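Acyl-[acyl-carrier-protein]--UDP-N-acetylglucosamine O-acyltransferase (Helicobacter pylori, PDB 1J2Z) transfers a (3R)-hydroxyacyl chain from acyl carrier protein to UDP-N-acetylglucosamine, the first step of lipid A biosynthesis. Local coordinates at residues P96-G101 / A138-I143. Numbering follows the deposited sequence.
Sequences PGTEGG and AGHIEI. With SOG (octyl 1-thio-beta-D-glucopyranoside), chain B.
Thr98 OG1, which lies 4.4 Å from His140 CE1 and oblique to the imidazole ring, has two partners: the side chain of Asp122 hydrogen-bonds it, and the backbone N of Gly101 adds a weak, bent bond of 3.2 Å to OG1 (128° at the hydrogen). The same Gly101 N also reaches the carbonyl of Thr98, its N lying 3.1 Å from Thr98 O, so the turn 98-101 closes on itself and sets Gly101 at the edge of the histidine. Here the contact is van der Waals only, with no hydrogen bond: Gly101 CA sits in the ring plane, 3.8 Å from His140 CE1 and scarcely farther from ND1. With CG anti to the carbonyl carbon and beside the backbone N, chi1 (-42°) swings the imidazole out toward the loop, and chi2 (-84°) turns its CE1/ND1 edge to Gly101. His121 meets the ring edge-to-face and Phe158 stacks on it. Two residues earlier, Ala138 lies against the octyl thioglucoside, with its CB 3.6 Å from C2' of the detergent. The example illustrates how a left-handed parallel beta-helix joins segments two coils apart: the loop after strand 93-94 meets the turn before strand 142-143 at His140, bridged by His121 and Asp122 of the coil between. The setting of His140, a probable substrate-binding residue by analogy with related enzymes, thus probably depends on packing by Gly101, His121 and Phe158, while Asp122 ties the Thr98 loop to the intervening coil.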
ATOM      1  N   PRO A  96      -4.539   7.065  17.978  1.00 18.99           N
ATOM      2  CA  PRO A  96      -5.577   7.304  18.982  1.00 20.50           C
ATOM      3  C   PRO A  96      -6.478   8.426  18.471  1.00 23.51           C
ATOM      4  O   PRO A  96      -6.214   8.999  17.407  1.00 18.64           O
ATOM      5  CB  PRO A  96      -4.776   7.695  20.226  1.00 15.17           C
ATOM      6  CG  PRO A  96      -3.567   8.360  19.647  1.00 17.90           C
ATOM      7  CD  PRO A  96      -3.215   7.465  18.488  1.00 15.08           C
ATOM      8  N   GLY A  97      -7.531   8.741  19.219  1.00 19.55           N
ATOM      9  CA  GLY A  97      -8.465   9.769  18.787  1.00 17.64           C
ATOM     10  C   GLY A  97      -8.007  11.203  18.950  1.00 21.28           C
ATOM     11  O   GLY A  97      -6.834  11.456  19.195  1.00 17.64           O
ATOM     12  N   THR A  98      -8.945  12.138  18.790  1.00 21.30           N
ATOM     13  CA  THR A  98      -8.673  13.569  18.922  1.00 20.16           C
ATOM     14  C   THR A  98      -9.790  14.237  19.723  1.00 24.68           C
ATOM     15  O   THR A  98     -10.870  13.667  19.915  1.00 19.22           O
ATOM     16  CB  THR A  98      -8.612  14.283  17.549  1.00 18.04           C
ATOM     17  OG1 THR A  98      -9.867  14.133  16.880  1.00 22.56           O
ATOM     18  CG2 THR A  98      -7.504  13.707  16.682  1.00 17.40           C
ATOM     19  N   GLU A  99      -9.529  15.456  20.178  1.00 28.01           N
ATOM     20  CA  GLU A  99     -10.509  16.202  20.953  1.00 31.88           C
ATOM     21  C   GLU A  99     -11.721  16.554  20.096  1.00 31.52           C
ATOM     22  O   GLU A  99     -12.848  16.596  20.589  1.00 30.51           O
ATOM     23  CB  GLU A  99      -9.874  17.476  21.513  1.00 39.45           C
ATOM     24  CG  GLU A  99     -10.838  18.344  22.303  1.00 55.78           C
ATOM     25  CD  GLU A  99     -10.157  19.542  22.934  1.00 68.62           C
ATOM     26  OE1 GLU A  99      -9.534  20.336  22.194  1.00 74.15           O
ATOM     27  OE2 GLU A  99     -10.246  19.689  24.173  1.00 76.81           O
ATOM     28  N   GLY A 100     -11.485  16.800  18.812  1.00 32.13           N
ATOM     29  CA  GLY A 100     -12.571  17.140  17.911  1.00 31.76           C
ATOM     30  C   GLY A 100     -13.420  15.937  17.553  1.00 35.10           C
ATOM     31  O   GLY A 100     -14.561  16.084  17.111  1.00 35.80           O
ATOM     32  N   GLY A 101     -12.860  14.745  17.746  1.00 32.61           N
ATOM     33  CA  GLY A 101     -13.579  13.519  17.444  1.00 29.75           C
ATOM     34  C   GLY A 101     -14.232  12.954  18.694  1.00 30.79           C
ATOM     35  O   GLY A 101     -15.074  13.607  19.302  1.00 32.52           O
ATOM     36  N   ALA A 138      -9.869   6.374   6.911  1.00 20.24           N
ATOM     37  CA  ALA A 138      -9.676   7.788   7.198  1.00 21.32           C
ATOM     38  C   ALA A 138     -10.242   8.009   8.604  1.00 19.41           C
ATOM     39  O   ALA A 138     -10.668   7.064   9.264  1.00 19.83           O
ATOM     40  CB  ALA A 138     -10.419   8.646   6.172  1.00 18.42           C
ATOM     41  N   GLY A 139     -10.271   9.252   9.064  1.00 21.49           N
ATOM     42  CA  GLY A 139     -10.764   9.502  10.407  1.00 23.22           C
ATOM     43  C   GLY A 139     -12.259   9.401  10.652  1.00 21.97           C
ATOM     44  O   GLY A 139     -13.065   9.475   9.726  1.00 23.66           O
ATOM     45  N   HIS A 140     -12.616   9.200  11.916  1.00 18.54           N
ATOM     46  CA  HIS A 140     -14.012   9.141  12.354  1.00 20.28           C
ATOM     47  C   HIS A 140     -14.883   8.064  11.712  1.00 24.48           C
ATOM     48  O   HIS A 140     -16.086   8.263  11.544  1.00 23.47           O
ATOM     49  CB  HIS A 140     -14.670  10.506  12.110  1.00 18.71           C
ATOM     50  CG  HIS A 140     -13.802  11.673  12.471  1.00 17.66           C
ATOM     51  ND1 HIS A 140     -13.706  12.167  13.756  1.00 18.63           N
ATOM     52  CD2 HIS A 140     -12.980  12.438  11.712  1.00 15.66           C
ATOM     53  CE1 HIS A 140     -12.863  13.184  13.773  1.00 16.02           C
ATOM     54  NE2 HIS A 140     -12.408  13.371  12.546  1.00 19.30           N
ATOM     55  N   ILE A 141     -14.295   6.928  11.356  1.00 18.47           N
ATOM     56  CA  ILE A 141     -15.067   5.858  10.732  1.00 19.10           C
ATOM     57  C   ILE A 141     -15.633   4.879  11.762  1.00 22.76           C
ATOM     58  O   ILE A 141     -15.004   4.605  12.783  1.00 21.32           O
ATOM     59  CB  ILE A 141     -14.194   5.099   9.710  1.00 24.88           C
ATOM     60  CG1 ILE A 141     -13.927   6.009   8.503  1.00 26.83           C
ATOM     61  CG2 ILE A 141     -14.872   3.802   9.282  1.00 20.45           C
ATOM     62  CD1 ILE A 141     -12.822   5.515   7.584  1.00 25.08           C
ATOM     63  N   GLU A 142     -16.834   4.374  11.492  1.00 19.80           N
ATOM     64  CA  GLU A 142     -17.490   3.420  12.375  1.00 21.62           C
ATOM     65  C   GLU A 142     -17.753   2.132  11.609  1.00 19.16           C
ATOM     66  O   GLU A 142     -18.384   2.141  10.556  1.00 23.04           O
ATOM     67  CB  GLU A 142     -18.810   3.990  12.900  1.00 23.55           C
ATOM     68  CG  GLU A 142     -18.648   5.128  13.898  1.00 27.81           C
ATOM     69  CD  GLU A 142     -19.966   5.820  14.218  1.00 32.63           C
ATOM     70  OE1 GLU A 142     -21.026   5.179  14.072  1.00 26.71           O
ATOM     71  OE2 GLU A 142     -19.939   6.999  14.625  1.00 33.73           O
ATOM     72  N   ILE A 143     -17.263   1.025  12.148  1.00 24.20           N
ATOM     73  CA  ILE A 143     -17.426  -0.281  11.521  1.00 21.90           C
ATOM     74  C   ILE A 143     -18.097  -1.238  12.506  1.00 22.43           C
ATOM     75  O   ILE A 143     -17.600  -1.443  13.611  1.00 22.44           O
ATOM     76  CB  ILE A 143     -16.049  -0.839  11.094  1.00 25.34           C
ATOM     77  CG1 ILE A 143     -15.451   0.067  10.012  1.00 23.97           C
ATOM     78  CG2 ILE A 143     -16.182  -2.275  10.594  1.00 21.32           C
ATOM     79  CD1 ILE A 143     -14.057  -0.317   9.573  1.00 27.55           C
TER
HETATM   80  C1  SOG B 409      -7.418  11.798   7.200  0.70 61.56           C
HETATM   81  C2  SOG B 409      -7.037  12.017   8.685  0.70 58.64           C
HETATM   82  C3  SOG B 409      -5.614  11.495   8.931  0.70 53.21           C
HETATM   83  C4  SOG B 409      -5.591  10.002   8.587  0.70 53.09           C
HETATM   84  C5  SOG B 409      -5.982   9.820   7.097  0.70 55.19           C
HETATM   85  C6  SOG B 409      -5.995   8.346   6.718  0.70 57.81           C
HETATM   86  C1' SOG B 409      -8.936  12.821   5.648  0.70 66.77           C
HETATM   87  C2' SOG B 409     -10.025  12.026   4.953  0.70 61.34           C
HETATM   88  C3' SOG B 409     -10.804  12.896   3.984  0.70 59.84           C
HETATM   89  C4' SOG B 409     -11.902  12.106   3.286  0.70 52.20           C
HETATM   90  C5' SOG B 409     -12.681  12.985   2.317  0.70 48.62           C
HETATM   91  C6' SOG B 409     -13.678  12.166   1.524  0.70 40.30           C
HETATM   92  C7' SOG B 409     -14.458  13.025   0.557  0.70 43.17           C
HETATM   93  C8' SOG B 409     -15.442  12.182  -0.220  0.70 37.89           C
HETATM   94  S1  SOG B 409      -8.754  12.261   6.954  0.70 70.96           S
HETATM   95  O2  SOG B 409      -7.108  13.400   9.008  0.70 56.14           O
HETATM   96  O3  SOG B 409      -5.261  11.680  10.287  0.70 55.49           O
HETATM   97  O4  SOG B 409      -4.295   9.476   8.813  0.70 41.60           O
HETATM   98  O5  SOG B 409      -7.309  10.381   6.881  0.70 60.73           O
HETATM   99  O6  SOG B 409      -4.690   7.926   6.367  0.70 61.21           O